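Local coordinates for protein TRAP dicarboxylate transporter-DctP subunit (Desulfovibrio desulfuricans subsp. desulfuricans, PDB 4NHB) that probably serves as the periplasmic solute-binding component of a TRAP transport system, capturing sn-glycerol-3-phosphate in the cleft between its two lobes, at residues 34-37 / 42-45; 145-150 / 271-276; 53-56 / 62-65. One frame throughout, in Å; residues are numbered along the deposited sequence.

Interaction 1 (34-37 / 42-45); sequences AGMK and PETI. With G3P (sn-glycerol-3-phosphate), chain P.
The carboxylate of E43 is the flat group at the centre here, with K37 lying over one face: K37 CG sits 3.9 Å from E43 CD, almost straight above the plane. M36 crosses E43 at about a right angle, its CG close to the edge that holds both oxygens, 3.5 Å from OE1 and slightly farther from OE2. The backbone N-H of M36 points at E43 OE1 nearly along the line of its C-O bond, 3.0 Å from N to OE1 and almost straight at 173°. That same OE1 takes a second bond from a water, 2.7 Å away, which also accepts the N-H of K37 and donates to T44 OG1; T44 OG1 is bonded in turn to the carbonyl of P38. With its CG anti to the backbone N (chi1 -174°), E43 runs extended from the first turn of helix 42-57 to the loop after strand 30-34.

Beyond E43 the K37 chain bends at chi2 and then straightens, leading its ammonium away to the ligand, where NZ donates to O4P of sn-glycerol-3-phosphate at 2.7 Å. D215 forms a salt bridge with the same nitrogen, and F194 offers it a cation-pi contact. M36 CE closes on O4P as well, 3.6 Å away. E43 OE2 is hydrogen-bonded to H238 ND1, while H238 NE2 reaches the ligand. E43 is therefore a second-shell residue: it ties down the loop that carries K37 and, by holding ND1, probably fixes the rotation of the H238 ring, and its acid group could well polarise that imidazole toward the bound solute.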
ATOM      1  N   ALA A  34       7.892  -1.525 -12.433  1.00 10.62           N
ATOM      2  CA  ALA A  34       6.841  -0.528 -12.540  1.00 10.31           C
ATOM      3  C   ALA A  34       6.199  -0.289 -11.197  1.00  9.44           C
ATOM      4  O   ALA A  34       6.146  -1.176 -10.350  1.00  9.16           O
ATOM      5  CB  ALA A  34       5.789  -0.985 -13.512  1.00  8.31           C
ATOM      6  N   GLY A  35       5.689   0.921 -11.027  1.00  8.61           N
ATOM      7  CA  GLY A  35       4.899   1.272  -9.864  1.00 11.91           C
ATOM      8  C   GLY A  35       3.819   2.266 -10.184  1.00 10.55           C
ATOM      9  O   GLY A  35       3.604   2.599 -11.353  1.00 11.04           O
ATOM     10  N   MET A  36       3.164   2.756  -9.132  1.00  7.24           N
ATOM     11  CA  MET A  36       1.881   3.435  -9.274  1.00 10.69           C
ATOM     12  C   MET A  36       1.901   4.775  -8.590  1.00 11.55           C
ATOM     13  O   MET A  36       0.882   5.478  -8.605  1.00 11.03           O
ATOM     14  CB  MET A  36       0.731   2.578  -8.694  1.00  2.84           C
ATOM     15  CG  MET A  36       0.848   2.340  -7.204  1.00  5.14           C
ATOM     16  SD  MET A  36      -0.594   1.417  -6.520  1.00 12.02           S
ATOM     17  CE  MET A  36      -1.856   2.693  -6.588  1.00 18.33           C
ATOM     18  N   LYS A  37       3.056   5.145  -8.018  1.00  4.40           N
ATOM     19  CA  LYS A  37       3.136   6.357  -7.200  1.00  5.46           C
ATOM     20  C   LYS A  37       4.118   7.395  -7.759  1.00  8.34           C
ATOM     21  O   LYS A  37       5.043   7.075  -8.513  1.00  8.95           O
ATOM     22  CB  LYS A  37       3.459   6.046  -5.719  1.00  6.50           C
ATOM     23  CG  LYS A  37       2.473   5.148  -4.988  1.00  6.96           C
ATOM     24  CD  LYS A  37       1.046   5.759  -4.928  1.00  5.89           C
ATOM     25  CE  LYS A  37       0.064   4.804  -4.238  1.00  5.89           C
ATOM     26  NZ  LYS A  37      -1.254   5.459  -3.932  1.00  7.64           N
ATOM     27  N   PRO A  42       6.582   7.172  -0.601  1.00 16.85           N
ATOM     28  CA  PRO A  42       7.369   6.041  -0.086  1.00 12.09           C
ATOM     29  C   PRO A  42       7.521   4.839  -1.001  1.00 11.19           C
ATOM     30  O   PRO A  42       8.624   4.298  -0.974  1.00 16.43           O
ATOM     31  CB  PRO A  42       6.674   5.664   1.220  1.00 15.95           C
ATOM     32  CG  PRO A  42       5.987   6.967   1.672  1.00 18.87           C
ATOM     33  CD  PRO A  42       5.623   7.701   0.386  1.00 17.94           C
ATOM     34  N   GLU A  43       6.518   4.460  -1.805  1.00 10.21           N
ATOM     35  CA  GLU A  43       6.671   3.319  -2.720  1.00 10.84           C
ATOM     36  C   GLU A  43       7.841   3.568  -3.676  1.00 14.97           C
ATOM     37  O   GLU A  43       8.775   2.751  -3.803  1.00 11.48           O
ATOM     38  CB  GLU A  43       5.381   3.055  -3.481  1.00 15.62           C
ATOM     39  CG  GLU A  43       5.445   1.797  -4.344  1.00 12.70           C
ATOM     40  CD  GLU A  43       4.285   1.675  -5.305  1.00 17.67           C
ATOM     41  OE1 GLU A  43       4.307   2.238  -6.435  1.00 14.07           O
ATOM     42  OE2 GLU A  43       3.369   0.934  -4.964  1.00 17.71           O
ATOM     43  N   THR A  44       7.830   4.740  -4.281  1.00 12.50           N
ATOM     44  CA  THR A  44       8.805   5.109  -5.278  1.00 10.17           C
ATOM     45  C   THR A  44      10.215   5.266  -4.710  1.00 10.64           C
ATOM     46  O   THR A  44      11.179   4.839  -5.330  1.00  9.11           O
ATOM     47  CB  THR A  44       8.374   6.393  -5.940  1.00 14.44           C
ATOM     48  OG1 THR A  44       7.026   6.233  -6.399  1.00 11.61           O
ATOM     49  CG2 THR A  44       9.270   6.714  -7.112  1.00 15.92           C
ATOM     50  N   ILE A  45      10.324   5.929  -3.565  1.00 13.47           N
ATOM     51  CA  ILE A  45      11.587   6.000  -2.833  1.00 16.93           C
ATOM     52  C   ILE A  45      12.137   4.580  -2.587  1.00 13.23           C
ATOM     53  O   ILE A  45      13.311   4.303  -2.806  1.00 21.49           O
ATOM     54  CB  ILE A  45      11.378   6.688  -1.481  1.00 23.91           C
ATOM     55  CG1 ILE A  45      10.896   8.130  -1.686  1.00 23.78           C
ATOM     56  CG2 ILE A  45      12.677   6.635  -0.671  1.00 24.25           C
ATOM     57  CD1 ILE A  45      10.343   8.782  -0.414  1.00 15.56           C
TER
HETATM   58  O1  G3P P 414      -2.537  -1.228  -1.226  1.00  8.17           O
HETATM   59  C1  G3P P 414      -3.693  -0.748  -1.848  1.00  5.69           C
HETATM   60  C2  G3P P 414      -3.610   0.776  -2.004  1.00  9.61           C
HETATM   61  O2  G3P P 414      -2.476   1.099  -2.762  1.00  7.84           O
HETATM   62  C3  G3P P 414      -4.876   1.286  -2.711  1.00  5.07           C
HETATM   63  O1P G3P P 414      -5.100   2.609  -2.341  1.00  6.91           O
HETATM   64  O4P G3P P 414      -3.138   3.624  -3.364  1.00  8.98           O
HETATM   65  O2P G3P P 414      -5.283   3.446  -4.721  1.00  4.76           O
HETATM   66  O3P G3P P 414      -5.123   5.103  -2.865  1.00  7.17           O
HETATM   67  P   G3P P 414      -4.633   3.759  -3.395  1.00  5.82           P
HETATM   68  O   HOH W   1       5.750   3.990  -7.848  1.00  7.93           O

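Interaction 2 (145-150 / 271-276); sequences AFPLGF and AMVADG
V273 carries this contact from the helix side, spreading its two methyls over the backbone and ring of the strand residues P147 to G149. CG2 does the closer work, meeting P147 twice: 3.8 Å from ring atom CG and 3.6 Å from carbonyl O. CG1, set anti to the backbone N by a chi1 of 168°, reaches past the proline and rests 4.0 Å from G149 CA. One branch therefore faces the proline and the other the glycine. P147 turns its pyrrolidine ring toward the helix, the next most buried surface in the pair, and the two side chains meet at a slant.

No hydrogen bond crosses between 145-150 and 271-276. The P147 carbonyl oxygen is buried with only carbon from V273 against it and has no polar partner in the model, so the two segments meet by van der Waals contact alone; just before the helix segment, W270 NE1 is hydrogen-bonded to A145 O. G149 adopts a phi near 124°, a backbone shape suited to a residue without a side chain, and its bare CA is what V273 approaches.

The strand and helix segments run nearly parallel, 16° apart, with their axes 8.4 Å from each other at the closest point. Here helix 252-286 is kinked, the amides of M272 and D275 lacking their bonds to the preceding turn. One turn back, V269 and W270 also touch P147, and L115 of helix 115-122 adds to its surroundings. L148 points away from the helix, packing on V236 and H238, while backbone bonds join strand 146-155 to strand 235-243, so helix 252-286 backs the sheet behind the ligand cleft.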
ATOM      1  N   ALA A 145       7.684  -6.120   2.651  1.00  7.50           N
ATOM      2  CA  ALA A 145       6.470  -5.372   2.996  1.00  5.49           C
ATOM      3  C   ALA A 145       6.895  -4.055   3.662  1.00 10.75           C
ATOM      4  O   ALA A 145       7.830  -4.030   4.446  1.00 10.09           O
ATOM      5  CB  ALA A 145       5.614  -6.173   3.902  1.00  9.32           C
ATOM      6  N   PHE A 146       6.239  -2.949   3.329  1.00  8.07           N
ATOM      7  CA  PHE A 146       6.649  -1.689   3.871  1.00  6.30           C
ATOM      8  C   PHE A 146       5.446  -0.769   3.825  1.00  6.33           C
ATOM      9  O   PHE A 146       4.513  -0.973   3.031  1.00  8.17           O
ATOM     10  CB  PHE A 146       7.858  -1.128   3.106  1.00  3.72           C
ATOM     11  CG  PHE A 146       7.632  -0.954   1.614  1.00  8.24           C
ATOM     12  CD1 PHE A 146       7.005   0.171   1.110  1.00  6.36           C
ATOM     13  CD2 PHE A 146       8.035  -1.936   0.711  1.00  7.66           C
ATOM     14  CE1 PHE A 146       6.801   0.313  -0.267  1.00 10.01           C
ATOM     15  CE2 PHE A 146       7.834  -1.794  -0.653  1.00  9.28           C
ATOM     16  CZ  PHE A 146       7.216  -0.670  -1.142  1.00  9.35           C
ATOM     17  N   PRO A 147       5.437   0.246   4.682  1.00  7.74           N
ATOM     18  CA  PRO A 147       4.201   1.029   4.726  1.00  4.06           C
ATOM     19  C   PRO A 147       4.219   2.236   3.763  1.00  9.38           C
ATOM     20  O   PRO A 147       5.283   2.785   3.450  1.00 10.20           O
ATOM     21  CB  PRO A 147       4.199   1.565   6.152  1.00  8.52           C
ATOM     22  CG  PRO A 147       5.694   1.733   6.475  1.00 11.96           C
ATOM     23  CD  PRO A 147       6.377   0.592   5.759  1.00 13.09           C
ATOM     24  N   LEU A 148       3.034   2.675   3.368  1.00  5.98           N
ATOM     25  CA  LEU A 148       2.835   3.982   2.749  1.00  4.28           C
ATOM     26  C   LEU A 148       2.194   4.939   3.763  1.00  6.63           C
ATOM     27  O   LEU A 148       2.265   6.161   3.601  1.00  9.31           O
ATOM     28  CB  LEU A 148       1.999   3.876   1.452  1.00  3.26           C
ATOM     29  CG  LEU A 148       2.732   3.548   0.122  1.00  8.31           C
ATOM     30  CD1 LEU A 148       3.601   2.338   0.192  1.00 11.87           C
ATOM     31  CD2 LEU A 148       1.783   3.462  -1.072  1.00  7.59           C
ATOM     32  N   GLY A 149       1.607   4.372   4.805  1.00  7.47           N
ATOM     33  CA  GLY A 149       1.070   5.151   5.892  1.00 10.31           C
ATOM     34  C   GLY A 149      -0.392   4.897   6.164  1.00  8.74           C
ATOM     35  O   GLY A 149      -1.117   4.401   5.311  1.00 10.23           O
ATOM     36  N   PHE A 150      -0.828   5.256   7.374  1.00  7.02           N
ATOM     37  CA  PHE A 150      -2.209   5.189   7.742  1.00  6.93           C
ATOM     38  C   PHE A 150      -3.089   6.109   6.895  1.00  7.64           C
ATOM     39  O   PHE A 150      -2.681   7.207   6.542  1.00  9.55           O
ATOM     40  CB  PHE A 150      -2.373   5.529   9.233  1.00 12.96           C
ATOM     41  CG  PHE A 150      -1.964   4.385  10.156  1.00 13.78           C
ATOM     42  CD1 PHE A 150      -2.834   3.320  10.408  1.00 12.63           C
ATOM     43  CD2 PHE A 150      -0.705   4.377  10.734  1.00 14.26           C
ATOM     44  CE1 PHE A 150      -2.453   2.259  11.257  1.00 15.91           C
ATOM     45  CE2 PHE A 150      -0.310   3.316  11.582  1.00 15.76           C
ATOM     46  CZ  PHE A 150      -1.181   2.270  11.841  1.00 11.39           C
ATOM     47  N   ALA A 271      11.316   3.163   8.361  1.00 16.03           N
ATOM     48  CA  ALA A 271      11.950   4.183   9.185  1.00 20.81           C
ATOM     49  C   ALA A 271      11.690   5.616   8.751  1.00 21.09           C
ATOM     50  O   ALA A 271      12.029   6.509   9.505  1.00 24.52           O
ATOM     51  CB  ALA A 271      13.446   3.923   9.289  1.00 16.88           C
ATOM     52  N   MET A 272      11.084   5.868   7.579  1.00 15.92           N
ATOM     53  CA  MET A 272      10.852   7.249   7.175  1.00 24.63           C
ATOM     54  C   MET A 272       9.404   7.731   7.203  1.00 23.38           C
ATOM     55  O   MET A 272       9.168   8.908   7.137  1.00 16.57           O
ATOM     56  CB  MET A 272      11.412   7.518   5.784  1.00 31.76           C
ATOM     57  CG  MET A 272      10.792   6.729   4.699  1.00 33.62           C
ATOM     58  SD  MET A 272      11.604   7.018   3.116  1.00 29.73           S
ATOM     59  CE  MET A 272      13.174   6.205   3.288  1.00 35.33           C
ATOM     60  N   VAL A 273       8.444   6.835   7.315  1.00 13.40           N
ATOM     61  CA  VAL A 273       7.055   7.223   7.183  1.00 15.13           C
ATOM     62  C   VAL A 273       6.585   8.025   8.389  1.00 10.12           C
ATOM     63  O   VAL A 273       5.968   9.042   8.235  1.00 13.23           O
ATOM     64  CB  VAL A 273       6.155   5.993   6.974  1.00 17.94           C
ATOM     65  CG1 VAL A 273       4.685   6.377   7.129  1.00 13.47           C
ATOM     66  CG2 VAL A 273       6.403   5.416   5.622  1.00 12.26           C
ATOM     67  N   ALA A 274       6.899   7.579   9.602  1.00 20.55           N
ATOM     68  CA  ALA A 274       6.499   8.330  10.795  1.00 24.04           C
ATOM     69  C   ALA A 274       6.926   9.807  10.758  1.00 18.25           C
ATOM     70  O   ALA A 274       6.109  10.688  11.007  1.00 11.88           O
ATOM     71  CB  ALA A 274       7.059   7.686  12.029  1.00 27.94           C
ATOM     72  N   ASP A 275       8.200  10.056  10.477  1.00 18.17           N
ATOM     73  CA  ASP A 275       8.741  11.422  10.431  1.00 14.79           C
ATOM     74  C   ASP A 275       8.038  12.216   9.362  1.00  9.83           C
ATOM     75  O   ASP A 275       7.761  13.396   9.524  1.00 15.70           O
ATOM     76  CB  ASP A 275      10.223  11.421  10.105  1.00 19.59           C
ATOM     77  CG  ASP A 275      11.078  10.940  11.272  1.00 31.23           C
ATOM     78  OD1 ASP A 275      10.621  11.042  12.436  1.00 29.50           O
ATOM     79  OD2 ASP A 275      12.198  10.451  11.014  1.00 35.04           O
ATOM     80  N   GLY A 276       7.787  11.562   8.235  1.00 14.37           N
ATOM     81  CA  GLY A 276       7.153  12.235   7.112  1.00 16.48           C
ATOM     82  C   GLY A 276       5.713  12.625   7.384  1.00 16.11           C
ATOM     83  O   GLY A 276       5.240  13.666   6.942  1.00 13.44           O
TER

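Interaction 3 (53-56 / 62-65); sequences YLKE and YEVQ
L54 reaches across from helix 42-57 and sets its CD2 methyl against two strand-side groups at once, 3.9 Å from Y62 CB and 3.9 Å from V64 CG2. Its CG stands anti to the backbone N (chi1 178°), which carries the isobutyl group off the helix toward the strand. The approach to Y62 is slanted, at the base of the side chain, whereas L54 and V64 cross at about a right angle. Next along the helix, K55 lays its aliphatic part by the Y62 carbonyl, CG being 3.6 Å from Y62 O. Bends at chi3 and chi4 turn the chain alongside E63, bringing NZ to 3.5 Å from E63 OE2. This is a salt bridge at the long end of the range, its hydrogen bond weak.

Outside this shell, Y62 carries its ring away from the helix segment, and its hydroxyl is anchored by a hydrogen bond to D254 of helix 252-286. W257, I258 and A261 of that same helix press on L54, and I31 touches it from strand 30-34. E63 and Q65 are bonded through their backbones to the parallel strand 30-34, which places 62-65 at the side of that strand. The segments thus belong to the beta-alpha-beta crossover formed by strand 30-34, helix 42-57 and strand 63-67.

Chemically, the joint has an apolar inside and a charged rim. L54 gives the buried hold; the Y62 carbonyl oxygen is buried beside K55 methylenes with no partner in the model; and the K55-E63 pair, exposed and long, probably contributes little strength.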
ATOM      1  N   TYR A  53      20.724  -0.281  -3.900  1.00 19.52           N
ATOM      2  CA  TYR A  53      21.302  -1.360  -3.119  1.00 21.67           C
ATOM      3  C   TYR A  53      21.683  -2.575  -3.991  1.00 27.90           C
ATOM      4  O   TYR A  53      22.739  -3.189  -3.805  1.00 26.09           O
ATOM      5  CB  TYR A  53      20.314  -1.774  -2.040  1.00 17.26           C
ATOM      6  CG  TYR A  53      20.152  -0.803  -0.887  1.00 14.24           C
ATOM      7  CD1 TYR A  53      21.232  -0.109  -0.373  1.00 18.85           C
ATOM      8  CD2 TYR A  53      18.909  -0.618  -0.270  1.00  9.57           C
ATOM      9  CE1 TYR A  53      21.086   0.763   0.691  1.00 17.33           C
ATOM     10  CE2 TYR A  53      18.754   0.241   0.792  1.00 19.47           C
ATOM     11  CZ  TYR A  53      19.845   0.934   1.287  1.00 20.22           C
ATOM     12  OH  TYR A  53      19.694   1.809   2.351  1.00 18.37           O
ATOM     13  N   LEU A  54      20.843  -2.925  -4.951  1.00 19.55           N
ATOM     14  CA  LEU A  54      21.090  -4.125  -5.753  1.00 19.04           C
ATOM     15  C   LEU A  54      22.288  -3.977  -6.678  1.00 24.18           C
ATOM     16  O   LEU A  54      23.011  -4.951  -6.960  1.00 27.21           O
ATOM     17  CB  LEU A  54      19.871  -4.460  -6.600  1.00 23.08           C
ATOM     18  CG  LEU A  54      20.099  -5.671  -7.500  1.00 20.48           C
ATOM     19  CD1 LEU A  54      20.508  -6.867  -6.626  1.00 23.41           C
ATOM     20  CD2 LEU A  54      18.852  -5.951  -8.371  1.00 16.41           C
ATOM     21  N   LYS A  55      22.470  -2.766  -7.186  1.00 21.77           N
ATOM     22  CA  LYS A  55      23.617  -2.453  -8.007  1.00 26.53           C
ATOM     23  C   LYS A  55      24.872  -2.574  -7.171  1.00 29.94           C
ATOM     24  O   LYS A  55      25.848  -3.183  -7.593  1.00 29.48           O
ATOM     25  CB  LYS A  55      23.519  -1.027  -8.506  1.00 18.98           C
ATOM     26  CG  LYS A  55      24.271  -0.780  -9.770  1.00 31.75           C
ATOM     27  CD  LYS A  55      24.631   0.685  -9.946  1.00 39.57           C
ATOM     28  CE  LYS A  55      24.610   1.074 -11.419  1.00 50.76           C
ATOM     29  NZ  LYS A  55      25.235   0.039 -12.311  1.00 57.01           N
ATOM     30  N   GLU A  56      24.817  -1.957  -5.990  1.00 39.92           N
ATOM     31  CA  GLU A  56      25.849  -2.044  -4.954  1.00 41.19           C
ATOM     32  C   GLU A  56      26.243  -3.510  -4.736  1.00 38.27           C
ATOM     33  O   GLU A  56      27.349  -3.906  -5.073  1.00 38.74           O
ATOM     34  CB  GLU A  56      25.308  -1.440  -3.636  1.00 52.44           C
ATOM     35  CG  GLU A  56      26.187  -0.404  -2.899  1.00 53.54           C
ATOM     36  CD  GLU A  56      25.474   0.203  -1.654  1.00 32.47           C
ATOM     37  OE1 GLU A  56      25.260  -0.502  -0.642  1.00 31.65           O
ATOM     38  OE2 GLU A  56      25.110   1.388  -1.686  1.00 35.46           O
ATOM     39  N   TYR A  62      23.704  -6.001 -12.114  1.00 34.64           N
ATOM     40  CA  TYR A  62      22.298  -5.675 -12.365  1.00 27.86           C
ATOM     41  C   TYR A  62      22.085  -4.188 -12.302  1.00 24.52           C
ATOM     42  O   TYR A  62      22.635  -3.505 -11.434  1.00 28.62           O
ATOM     43  CB  TYR A  62      21.387  -6.350 -11.366  1.00 26.62           C
ATOM     44  CG  TYR A  62      21.366  -7.850 -11.478  1.00 26.68           C
ATOM     45  CD1 TYR A  62      20.511  -8.485 -12.348  1.00 28.95           C
ATOM     46  CD2 TYR A  62      22.204  -8.627 -10.698  1.00 30.56           C
ATOM     47  CE1 TYR A  62      20.476  -9.860 -12.448  1.00 30.33           C
ATOM     48  CE2 TYR A  62      22.185  -9.995 -10.779  1.00 33.20           C
ATOM     49  CZ  TYR A  62      21.325 -10.617 -11.667  1.00 32.62           C
ATOM     50  OH  TYR A  62      21.302 -11.993 -11.750  1.00 26.85           O
ATOM     51  N   GLU A  63      21.315  -3.687 -13.263  1.00 23.51           N
ATOM     52  CA  GLU A  63      20.796  -2.339 -13.207  1.00 23.23           C
ATOM     53  C   GLU A  63      19.265  -2.399 -13.186  1.00 27.33           C
ATOM     54  O   GLU A  63      18.650  -3.249 -13.842  1.00 26.54           O
ATOM     55  CB  GLU A  63      21.282  -1.533 -14.403  1.00 35.17           C
ATOM     56  CG  GLU A  63      22.798  -1.504 -14.524  1.00 41.33           C
ATOM     57  CD  GLU A  63      23.278  -0.674 -15.697  1.00 45.72           C
ATOM     58  OE1 GLU A  63      22.482  -0.433 -16.632  1.00 38.73           O
ATOM     59  OE2 GLU A  63      24.458  -0.263 -15.683  1.00 54.03           O
ATOM     60  N   VAL A  64      18.664  -1.489 -12.426  1.00 18.01           N
ATOM     61  CA  VAL A  64      17.216  -1.443 -12.271  1.00 18.95           C
ATOM     62  C   VAL A  64      16.665  -0.171 -12.865  1.00 12.63           C
ATOM     63  O   VAL A  64      17.073   0.942 -12.499  1.00 15.34           O
ATOM     64  CB  VAL A  64      16.842  -1.495 -10.796  1.00 25.86           C
ATOM     65  CG1 VAL A  64      15.306  -1.449 -10.613  1.00 22.71           C
ATOM     66  CG2 VAL A  64      17.438  -2.733 -10.166  1.00 29.11           C
ATOM     67  N   GLN A  65      15.709  -0.318 -13.765  1.00 11.55           N
ATOM     68  CA  GLN A  65      15.027   0.838 -14.306  1.00  8.01           C
ATOM     69  C   GLN A  65      13.653   0.964 -13.698  1.00 15.08           C
ATOM     70  O   GLN A  65      12.830   0.054 -13.825  1.00 16.49           O
ATOM     71  CB  GLN A  65      14.912   0.738 -15.833  1.00 11.15           C
ATOM     72  CG  GLN A  65      16.282   0.938 -16.507  1.00 22.67           C
ATOM     73  CD  GLN A  65      16.268   0.674 -18.004  1.00 21.56           C
ATOM     74  OE1 GLN A  65      15.231   0.729 -18.645  1.00 14.84           O
ATOM     75  NE2 GLN A  65      17.430   0.360 -18.553  1.00 24.08           N
TER

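In the fold
From the N terminus, interaction 1 comes first, closing the four-residue loop between 34-37 and the start of helix 42-57. Interaction 3 follows at the far end of that helix, closing the short turn into strand 63-67; together they pin both ends of one crossover helix. Interaction 2 comes last and spans 120 residues, bringing helix 252-286 back against strand 146-155. The three run in series, with none nested or crossed. Interactions 1 and 2 nevertheless touch in space, K37 CE lying 3.8 Å from L148 CD2, which links the ligand loop to the long strand. Interaction 3 stands apart, its centre about 23 Å from that of interaction 2, though both reach the same sheet.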